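Putative N-acetylneuraminate lyase ([Ruminococcus] gnavus ATCC 29149, PDB 6RB7) is a putative lyase of the dihydrodipicolinate synthetase family, a (beta/alpha)8 barrel with a helical C-terminal region. Local coordinates at residues 59-64 against 96-101; 223-228 against 241-246; 274-279 against 325-330. All coordinates share one frame; numbering follows the deposited sequence.

Contact 1: residues 59-64 against 96-101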
loop_
_atom_site.group_PDB
_atom_site.type_symbol
_atom_site.label_atom_id
_atom_site.label_comp_id
_atom_site.label_asym_id
_atom_site.label_seq_id
_atom_site.Cartn_x
_atom_site.Cartn_y
_atom_site.Cartn_z
ATOM N N GLY A 59 -4.085 23.010 -33.578
ATOM C CA GLY A 59 -4.110 21.599 -33.144
ATOM C C GLY A 59 -5.299 21.305 -32.276
ATOM O O GLY A 59 -5.981 20.286 -32.484
ATOM N N VAL A 60 -5.580 22.196 -31.326
ATOM C CA VAL A 60 -6.759 22.029 -30.430
ATOM C C VAL A 60 -8.041 22.043 -31.276
ATOM O O VAL A 60 -8.934 21.197 -31.085
ATOM C CB VAL A 60 -6.787 23.092 -29.323
ATOM C CG1 VAL A 60 -8.117 23.050 -28.568
ATOM C CG2 VAL A 60 -5.613 22.998 -28.377
ATOM N N GLN A 61 -8.159 22.991 -32.218
ATOM C CA GLN A 61 -9.383 23.060 -33.026
ATOM C C GLN A 61 -9.512 21.781 -33.862
ATOM O O GLN A 61 -10.624 21.259 -33.965
ATOM C CB GLN A 61 -9.373 24.333 -33.871
ATOM C CG GLN A 61 -9.468 25.586 -33.060
ATOM C CD GLN A 61 -9.498 26.816 -33.936
ATOM O OE1 GLN A 61 -9.799 26.724 -35.143
ATOM N NE2 GLN A 61 -9.116 27.942 -33.348
ATOM N N GLY A 62 -8.403 21.276 -34.393
ATOM C CA GLY A 62 -8.382 20.035 -35.187
ATOM C C GLY A 62 -8.924 18.862 -34.388
ATOM O O GLY A 62 -9.769 18.088 -34.867
ATOM N N LEU A 63 -8.405 18.705 -33.168
ATOM C CA LEU A 63 -8.845 17.566 -32.340
ATOM C C LEU A 63 -10.309 17.729 -31.913
ATOM O O LEU A 63 -11.039 16.728 -31.858
ATOM C CB LEU A 63 -7.905 17.400 -31.142
ATOM C CG LEU A 63 -8.188 16.161 -30.298
ATOM C CD1 LEU A 63 -7.979 14.872 -31.073
ATOM C CD2 LEU A 63 -7.322 16.168 -29.055
ATOM N N THR A 64 -10.770 18.945 -31.697
ATOM C CA THR A 64 -12.182 19.181 -31.316
ATOM C C THR A 64 -13.085 18.773 -32.490
ATOM O O THR A 64 -14.078 18.083 -32.295
ATOM C CB THR A 64 -12.425 20.630 -30.905
ATOM O OG1 THR A 64 -11.479 21.042 -29.922
ATOM C CG2 THR A 64 -13.839 20.832 -30.432
ATOM N N LEU A 96 -8.992 25.502 -23.686
ATOM C CA LEU A 96 -10.460 25.510 -23.551
ATOM C C LEU A 96 -11.070 26.549 -24.527
ATOM O O LEU A 96 -12.099 26.248 -25.117
ATOM C CB LEU A 96 -10.873 25.769 -22.113
ATOM C CG LEU A 96 -12.369 25.715 -21.872
ATOM C CD1 LEU A 96 -12.926 24.296 -22.146
ATOM C CD2 LEU A 96 -12.667 26.126 -20.443
ATOM N N GLU A 97 -10.424 27.688 -24.686
ATOM C CA GLU A 97 -10.915 28.704 -25.651
ATOM C C GLU A 97 -11.015 28.095 -27.042
ATOM O O GLU A 97 -12.011 28.349 -27.721
ATOM C CB GLU A 97 -9.987 29.915 -25.627
ATOM C CG GLU A 97 -10.166 30.725 -24.384
ATOM C CD GLU A 97 -9.094 31.780 -24.132
ATOM O OE1 GLU A 97 -8.189 31.926 -24.967
ATOM O OE2 GLU A 97 -9.134 32.418 -23.061
ATOM N N ASN A 98 -10.013 27.336 -27.469
ATOM C CA ASN A 98 -9.978 26.750 -28.826
ATOM C C ASN A 98 -10.955 25.589 -28.954
ATOM O O ASN A 98 -11.529 25.425 -30.022
ATOM C CB ASN A 98 -8.553 26.463 -29.231
ATOM C CG ASN A 98 -7.847 27.762 -29.606
ATOM O OD1 ASN A 98 -8.114 28.298 -30.692
ATOM N ND2 ASN A 98 -7.014 28.290 -28.708
ATOM N N VAL A 99 -11.213 24.829 -27.898
ATOM C CA VAL A 99 -12.313 23.833 -27.941
ATOM C C VAL A 99 -13.639 24.544 -28.177
ATOM O O VAL A 99 -14.431 24.152 -29.055
ATOM C CB VAL A 99 -12.339 22.990 -26.643
ATOM C CG1 VAL A 99 -13.615 22.144 -26.606
ATOM C CG2 VAL A 99 -11.071 22.148 -26.558
ATOM N N MET A 100 -13.900 25.557 -27.381
ATOM C CA MET A 100 -15.247 26.194 -27.378
ATOM C C MET A 100 -15.434 26.952 -28.695
ATOM O O MET A 100 -16.579 27.033 -29.136
ATOM C CB MET A 100 -15.398 27.113 -26.170
ATOM C CG MET A 100 -15.362 26.388 -24.820
ATOM S SD MET A 100 -16.504 24.996 -24.680
ATOM C CE MET A 100 -18.065 25.858 -24.455
ATOM N N LYS A 101 -14.343 27.408 -29.313
ATOM C CA LYS A 101 -14.373 28.173 -30.590
ATOM C C LYS A 101 -15.017 27.311 -31.664
ATOM O O LYS A 101 -15.640 27.935 -32.568
ATOM C CB LYS A 101 -12.978 28.554 -31.083
ATOM C CG LYS A 101 -12.469 29.938 -30.754
ATOM C CD LYS A 101 -11.479 30.454 -31.796
ATOM C CE LYS A 101 -10.616 31.595 -31.287
ATOM N NZ LYS A 101 -9.650 31.162 -30.242
#
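Asn98 OD1 is gripped by two donors, one from each helix. Gln61 NE2 reaches Asn98 OD1 across the contact at 2.9 Å, with an N-H...O angle of 164°, and Lys101 NZ, from the next turn of the asparagine's own helix, approaches the same OD1 at 3.3 Å. The two helices, 57-70 and 89-103, follow one another on the outside of a (beta/alpha)8 barrel; their segment axes approach to 8.2 Å and cross at -45°. The Gln61 bond lies in the carbonyl plane of Asn98, and the two amides are nearly coplanar, whereas the lysine nitrogen stands well above that plane. Gln61 gets there because its chain is extended beyond CG (chi2 -178°), which carries NE2 to Asn98 OD1 and beside Lys101 CD. Asn98 ND2 is held in turn by Ile94 O, so both ends of the amide are engaged and its rotation is fixed. Deeper in, the contact turns apolar. Val60 CG1 presses on Asn98 CB at 3.5 Å and on Val99 CG2 at 3.7 Å, and Phe45 packs on Val60 and Thr64 from the loop after strand 41-43. Thr64 turns its hydroxyl back to its own helix, OG1 donating to Val60 O at 2.8 Å; the same oxygen accepts Thr64 N. Thus occupied, Thr64 OG1 still lies against Val99 CA, 3.5 Å away, while Thr64 CG2 sits by Val99 O.

Contact 2: residues 223-228 against 241-246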
loop_
_atom_site.group_PDB
_atom_site.type_symbol
_atom_site.label_atom_id
_atom_site.label_comp_id
_atom_site.label_asym_id
_atom_site.label_seq_id
_atom_site.Cartn_x
_atom_site.Cartn_y
_atom_site.Cartn_z
ATOM N N GLY A 223 -14.158 5.616 -15.084
ATOM C CA GLY A 223 -12.802 6.085 -15.404
ATOM C C GLY A 223 -11.876 5.023 -15.965
ATOM O O GLY A 223 -11.079 5.346 -16.838
ATOM N N PRO A 224 -11.787 3.792 -15.416
ATOM C CA PRO A 224 -10.833 2.779 -15.924
ATOM C C PRO A 224 -11.339 2.181 -17.241
ATOM O O PRO A 224 -12.318 1.402 -17.251
ATOM C CB PRO A 224 -10.769 1.720 -14.821
ATOM C CG PRO A 224 -11.266 2.462 -13.585
ATOM C CD PRO A 224 -12.372 3.348 -14.152
ATOM N N ASP A 225 -10.707 2.558 -18.360
ATOM C CA ASP A 225 -11.249 2.189 -19.692
ATOM C C ASP A 225 -11.324 0.653 -19.827
ATOM O O ASP A 225 -12.232 0.140 -20.524
ATOM C CB ASP A 225 -10.354 2.756 -20.781
ATOM C CG ASP A 225 -10.145 4.273 -20.732
ATOM O OD1 ASP A 225 -10.648 4.924 -19.796
ATOM O OD2 ASP A 225 -9.528 4.798 -21.688
ATOM N N GLU A 226 -10.361 -0.049 -19.239
ATOM C CA GLU A 226 -10.248 -1.522 -19.308
ATOM C C GLU A 226 -11.437 -2.201 -18.625
ATOM O O GLU A 226 -11.643 -3.393 -18.813
ATOM C CB GLU A 226 -8.964 -1.955 -18.593
ATOM C CG GLU A 226 -7.680 -1.408 -19.219
ATOM C CD GLU A 226 -7.208 -0.039 -18.709
ATOM O OE1 GLU A 226 -7.992 0.738 -18.069
ATOM O OE2 GLU A 226 -5.990 0.265 -18.895
ATOM N N GLN A 227 -12.193 -1.470 -17.843
ATOM C CA GLN A 227 -13.367 -2.001 -17.087
ATOM C C GLN A 227 -14.682 -1.332 -17.557
ATOM O O GLN A 227 -15.697 -1.466 -16.869
ATOM C CB GLN A 227 -13.128 -1.769 -15.598
ATOM C CG GLN A 227 -11.861 -2.422 -15.088
ATOM C CD GLN A 227 -11.652 -2.342 -13.582
ATOM O OE1 GLN A 227 -10.954 -3.212 -13.048
ATOM N NE2 GLN A 227 -12.239 -1.341 -12.878
ATOM N N PHE A 228 -14.668 -0.647 -18.698
ATOM C CA PHE A 228 -15.815 0.137 -19.218
ATOM C C PHE A 228 -17.138 -0.618 -19.032
ATOM O O PHE A 228 -18.058 -0.082 -18.363
ATOM C CB PHE A 228 -15.538 0.499 -20.675
ATOM C CG PHE A 228 -16.534 1.399 -21.344
ATOM C CD1 PHE A 228 -17.788 0.940 -21.700
ATOM C CD2 PHE A 228 -16.207 2.720 -21.651
ATOM C CE1 PHE A 228 -18.690 1.773 -22.359
ATOM C CE2 PHE A 228 -17.087 3.519 -22.346
ATOM C CZ PHE A 228 -18.343 3.069 -22.663
ATOM N N GLY A 241 -12.600 8.656 -20.506
ATOM C CA GLY A 241 -11.460 7.763 -20.669
ATOM C C GLY A 241 -10.328 8.381 -21.482
ATOM O O GLY A 241 -10.586 9.061 -22.484
ATOM N N GLY A 242 -9.116 8.101 -21.060
ATOM C CA GLY A 242 -7.896 8.557 -21.730
ATOM C C GLY A 242 -7.616 7.849 -23.033
ATOM O O GLY A 242 -6.861 8.401 -23.836
ATOM N N THR A 243 -8.143 6.631 -23.263
ATOM C CA THR A 243 -7.792 5.889 -24.502
ATOM C C THR A 243 -8.894 6.069 -25.539
ATOM O O THR A 243 -8.707 5.644 -26.672
ATOM C CB THR A 243 -7.552 4.404 -24.268
ATOM O OG1 THR A 243 -8.773 3.761 -23.893
ATOM C CG2 THR A 243 -6.482 4.154 -23.248
ATOM N N TYR A 244 -10.006 6.717 -25.192
ATOM C CA TYR A 244 -11.162 6.753 -26.113
ATOM C C TYR A 244 -10.768 7.469 -27.401
ATOM O O TYR A 244 -11.258 7.092 -28.502
ATOM C CB TYR A 244 -12.376 7.467 -25.518
ATOM C CG TYR A 244 -12.995 6.896 -24.284
ATOM C CD1 TYR A 244 -12.601 5.707 -23.689
ATOM C CD2 TYR A 244 -14.053 7.592 -23.728
ATOM C CE1 TYR A 244 -13.210 5.269 -22.519
ATOM C CE2 TYR A 244 -14.683 7.148 -22.592
ATOM C CZ TYR A 244 -14.238 5.999 -21.968
ATOM O OH TYR A 244 -14.810 5.593 -20.771
ATOM N N GLY A 245 -9.960 8.511 -27.316
ATOM C CA GLY A 245 -9.600 9.304 -28.510
ATOM C C GLY A 245 -8.815 8.521 -29.538
ATOM O O GLY A 245 -8.836 8.919 -30.692
ATOM N N ALA A 246 -8.178 7.423 -29.155
ATOM C CA ALA A 246 -7.469 6.541 -30.119
ATOM C C ALA A 246 -8.468 5.766 -30.985
ATOM O O ALA A 246 -8.079 5.260 -32.035
ATOM C CB ALA A 246 -6.590 5.572 -29.381
HETATM O O HOH W 1 -13.274 4.810 -18.787
HETATM O O HOH W 2 -8.978 6.769 -18.481
#
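Asp225 and Thr243 form the tight core of this contact: Asp225 OD2 accepts from Thr243 OG1 at 2.6 Å on its anti lone pair and from Thr243 N at 2.8 Å almost in line with its C-O bond. Backbone and side chain of one residue thus clasp a single carboxylate oxygen. The threonine can do this because OG1 sits between its backbone N and carbonyl carbon (chi1 67°), on the same side as the amide. Thr243 OG1 is also hydrogen-bonded to Tyr251 OH, and Ile277 packs against both Asp225 and Thr243. The other oxygen, Asp225 OD1, lies 3.1 Å from Gly241 CA, which itself rests over the centre of the Tyr244 ring. These are the loops that follow strands 219-222 and 238-241, adjacent parallel strands of the (beta/alpha)8 barrel, at the C-terminal end where barrels of this family carry their pocket. A Tris molecule, probably from the crystallisation liquor, is hydrogen-bonded to Asp225 N and Glu226 OE2. On the Asp225 OD1 side, by contrast, the segments are bridged partly by water. One water donates to Asp225 OD1 and accepts from Gly242 N, its oxygen 2.9 Å from that nitrogen; another bridges Asp225 OD1 and Tyr244 OH, its oxygen 2.6 Å from the tyrosine OH. On the apolar flank, Phe228 and Tyr244 approach obliquely, their planes at 66°. Tyr244 OH lies at the edge of the phenylalanine ring, 3.3 Å from Phe228 CD2, and Val41 and Ala239 pack on both aromatic side chains.

Contact 3: residues 274-279 against 325-330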
loop_
_atom_site.group_PDB
_atom_site.type_symbol
_atom_site.label_atom_id
_atom_site.label_comp_id
_atom_site.label_asym_id
_atom_site.label_seq_id
_atom_site.Cartn_x
_atom_site.Cartn_y
_atom_site.Cartn_z
ATOM N N ASN A 274 -9.079 -3.624 -24.851
ATOM C CA ASN A 274 -8.076 -3.859 -23.801
ATOM C C ASN A 274 -6.766 -4.335 -24.445
ATOM O O ASN A 274 -5.677 -3.840 -24.005
ATOM C CB ASN A 274 -8.580 -4.805 -22.718
ATOM C CG ASN A 274 -9.670 -4.175 -21.879
ATOM O OD1 ASN A 274 -10.169 -3.093 -22.219
ATOM N ND2 ASN A 274 -10.032 -4.804 -20.760
ATOM N N GLU A 275 -6.834 -5.225 -25.438
ATOM C CA GLU A 275 -5.611 -5.698 -26.133
ATOM C C GLU A 275 -4.860 -4.502 -26.729
ATOM O O GLU A 275 -3.610 -4.466 -26.661
ATOM C CB GLU A 275 -6.045 -6.714 -27.190
ATOM C CG GLU A 275 -4.922 -7.403 -27.911
ATOM C CD GLU A 275 -5.391 -8.353 -29.010
ATOM O OE1 GLU A 275 -6.377 -8.026 -29.788
ATOM O OE2 GLU A 275 -4.777 -9.438 -29.111
ATOM N N ILE A 276 -5.594 -3.570 -27.326
ATOM C CA ILE A 276 -4.985 -2.351 -27.901
ATOM C C ILE A 276 -4.338 -1.544 -26.779
ATOM O O ILE A 276 -3.215 -1.058 -26.935
ATOM C CB ILE A 276 -6.029 -1.556 -28.719
ATOM C CG1 ILE A 276 -6.403 -2.333 -29.976
ATOM C CG2 ILE A 276 -5.560 -0.145 -29.024
ATOM C CD1 ILE A 276 -7.719 -1.977 -30.554
ATOM N N ILE A 277 -5.036 -1.324 -25.654
ATOM C CA ILE A 277 -4.451 -0.552 -24.546
ATOM C C ILE A 277 -3.149 -1.207 -24.096
ATOM O O ILE A 277 -2.146 -0.491 -23.892
ATOM C CB ILE A 277 -5.454 -0.418 -23.386
ATOM C CG1 ILE A 277 -6.681 0.389 -23.831
ATOM C CG2 ILE A 277 -4.771 0.184 -22.173
ATOM C CD1 ILE A 277 -7.781 0.394 -22.821
ATOM N N TYR A 278 -3.148 -2.532 -23.924
ATOM C CA TYR A 278 -1.944 -3.209 -23.415
ATOM C C TYR A 278 -0.805 -3.025 -24.433
ATOM O O TYR A 278 0.353 -2.734 -24.005
ATOM C CB TYR A 278 -2.209 -4.662 -23.089
ATOM C CG TYR A 278 -3.374 -4.890 -22.145
ATOM C CD1 TYR A 278 -3.710 -3.971 -21.160
ATOM C CD2 TYR A 278 -4.187 -5.990 -22.294
ATOM C CE1 TYR A 278 -4.804 -4.172 -20.344
ATOM C CE2 TYR A 278 -5.263 -6.224 -21.451
ATOM C CZ TYR A 278 -5.578 -5.314 -20.483
ATOM O OH TYR A 278 -6.671 -5.477 -19.681
ATOM N N LYS A 279 -1.121 -3.086 -25.715
ATOM C CA LYS A 279 -0.087 -2.853 -26.753
ATOM C C LYS A 279 0.441 -1.408 -26.655
ATOM O O LYS A 279 1.661 -1.199 -26.662
ATOM C CB LYS A 279 -0.670 -3.139 -28.133
ATOM C CG LYS A 279 0.327 -2.943 -29.287
ATOM C CD LYS A 279 1.498 -3.857 -29.245
ATOM C CE LYS A 279 1.138 -5.312 -29.337
ATOM N NZ LYS A 279 2.375 -6.114 -29.576
ATOM N N ALA A 325 -1.999 0.899 -34.199
ATOM C CA ALA A 325 -2.828 1.615 -35.186
ATOM C C ALA A 325 -3.557 0.616 -36.088
ATOM O O ALA A 325 -4.737 0.800 -36.327
ATOM C CB ALA A 325 -1.985 2.593 -35.988
ATOM N N GLN A 326 -2.877 -0.435 -36.533
ATOM C CA GLN A 326 -3.500 -1.479 -37.366
ATOM C C GLN A 326 -4.541 -2.252 -36.554
ATOM O O GLN A 326 -5.622 -2.586 -37.106
ATOM C CB GLN A 326 -2.446 -2.414 -37.981
ATOM C CG GLN A 326 -3.078 -3.403 -38.956
ATOM C CD GLN A 326 -3.585 -2.697 -40.181
ATOM O OE1 GLN A 326 -2.879 -1.871 -40.754
ATOM N NE2 GLN A 326 -4.814 -2.990 -40.585
ATOM N N MET A 327 -4.256 -2.548 -35.279
ATOM C CA MET A 327 -5.231 -3.272 -34.435
ATOM C C MET A 327 -6.535 -2.468 -34.350
ATOM O O MET A 327 -7.644 -3.070 -34.360
ATOM C CB MET A 327 -4.675 -3.536 -33.029
ATOM C CG MET A 327 -3.517 -4.510 -33.052
ATOM S SD MET A 327 -2.538 -4.507 -31.540
ATOM C CE MET A 327 -3.675 -5.272 -30.413
ATOM N N ILE A 328 -6.431 -1.154 -34.241
ATOM C CA ILE A 328 -7.626 -0.279 -34.156
ATOM C C ILE A 328 -8.383 -0.383 -35.488
ATOM O O ILE A 328 -9.607 -0.544 -35.468
ATOM C CB ILE A 328 -7.190 1.158 -33.816
ATOM C CG1 ILE A 328 -6.704 1.215 -32.363
ATOM C CG2 ILE A 328 -8.311 2.135 -34.065
ATOM C CD1 ILE A 328 -5.849 2.429 -32.051
ATOM N N CYS A 329 -7.684 -0.265 -36.618
ATOM C CA CYS A 329 -8.346 -0.346 -37.950
ATOM C C CYS A 329 -9.066 -1.702 -38.082
ATOM O O CYS A 329 -10.238 -1.746 -38.546
ATOM C CB CYS A 329 -7.312 -0.218 -39.062
ATOM S SG CYS A 329 -6.624 1.448 -39.149
ATOM N N ASP A 330 -8.401 -2.784 -37.681
ATOM C CA ASP A 330 -8.960 -4.144 -37.848
ATOM C C ASP A 330 -10.170 -4.332 -36.933
ATOM O O ASP A 330 -11.191 -4.895 -37.361
ATOM C CB ASP A 330 -7.896 -5.191 -37.555
ATOM C CG ASP A 330 -6.782 -5.255 -38.613
ATOM O OD1 ASP A 330 -6.920 -4.651 -39.675
ATOM O OD2 ASP A 330 -5.791 -5.924 -38.346
#
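Glu275 meets Met327 through its aliphatic part: Glu275 CG touches Met327 CE at 3.5 Å, the shortest contact between the two segments. The segments lie on helices 263-281 and 317-335 of the helical C-terminal region that follows the barrel; their axes are 9.9 Å apart and nearly antiparallel, at 170°. The otherwise exposed glutamate chain is thereby brought against the methionine methyl, and the same residue packs on Gln212 of the second subunit. Ile276 fills the middle. Ile276 CG1 slides past Met327 CB at 3.7 Å, while Ile276 CG2 and CD1 each lie 3.8 Å from Ile328 CG1; Met247 touches both isoleucines from the loop before helix 248-259. No hydrogen bond crosses between the two segments, so the grip here is by apolar surface. One turn after Glu275, Lys279 lays its first carbons beside the sulfur. Its chain then bends, which swings the ammonium away to a salt bridge with Glu323, one turn before Met327 on the opposing helix. The bend at chi3 (71°) turns Met327 CE to Glu275, while Met327 SD lies 4.0 Å from Lys279 CG.

From the N terminus, contact 1 comes first: 59-64 and 96-101 close a loop through strand 74-77, joining two successive outer helices of the barrel. Contact 2 follows, a short loop through helix 228-234 and strand 238-241 that ties two neighbouring strand ends. Contact 3 closes last, joining helix 263-281 to 317-335 and closing a loop that contains helix 287-299. The three run in series, none nested or crossed. Contact 1 stays apart, with about 6 Å between its nearest atoms and those of contact 2. Contacts 2 and 3 touch: Glu226 O lies 2.9 Å from Asn274 ND2, a probable hydrogen bond, coupling barrel to C-terminal helices, and both reach the second subunit.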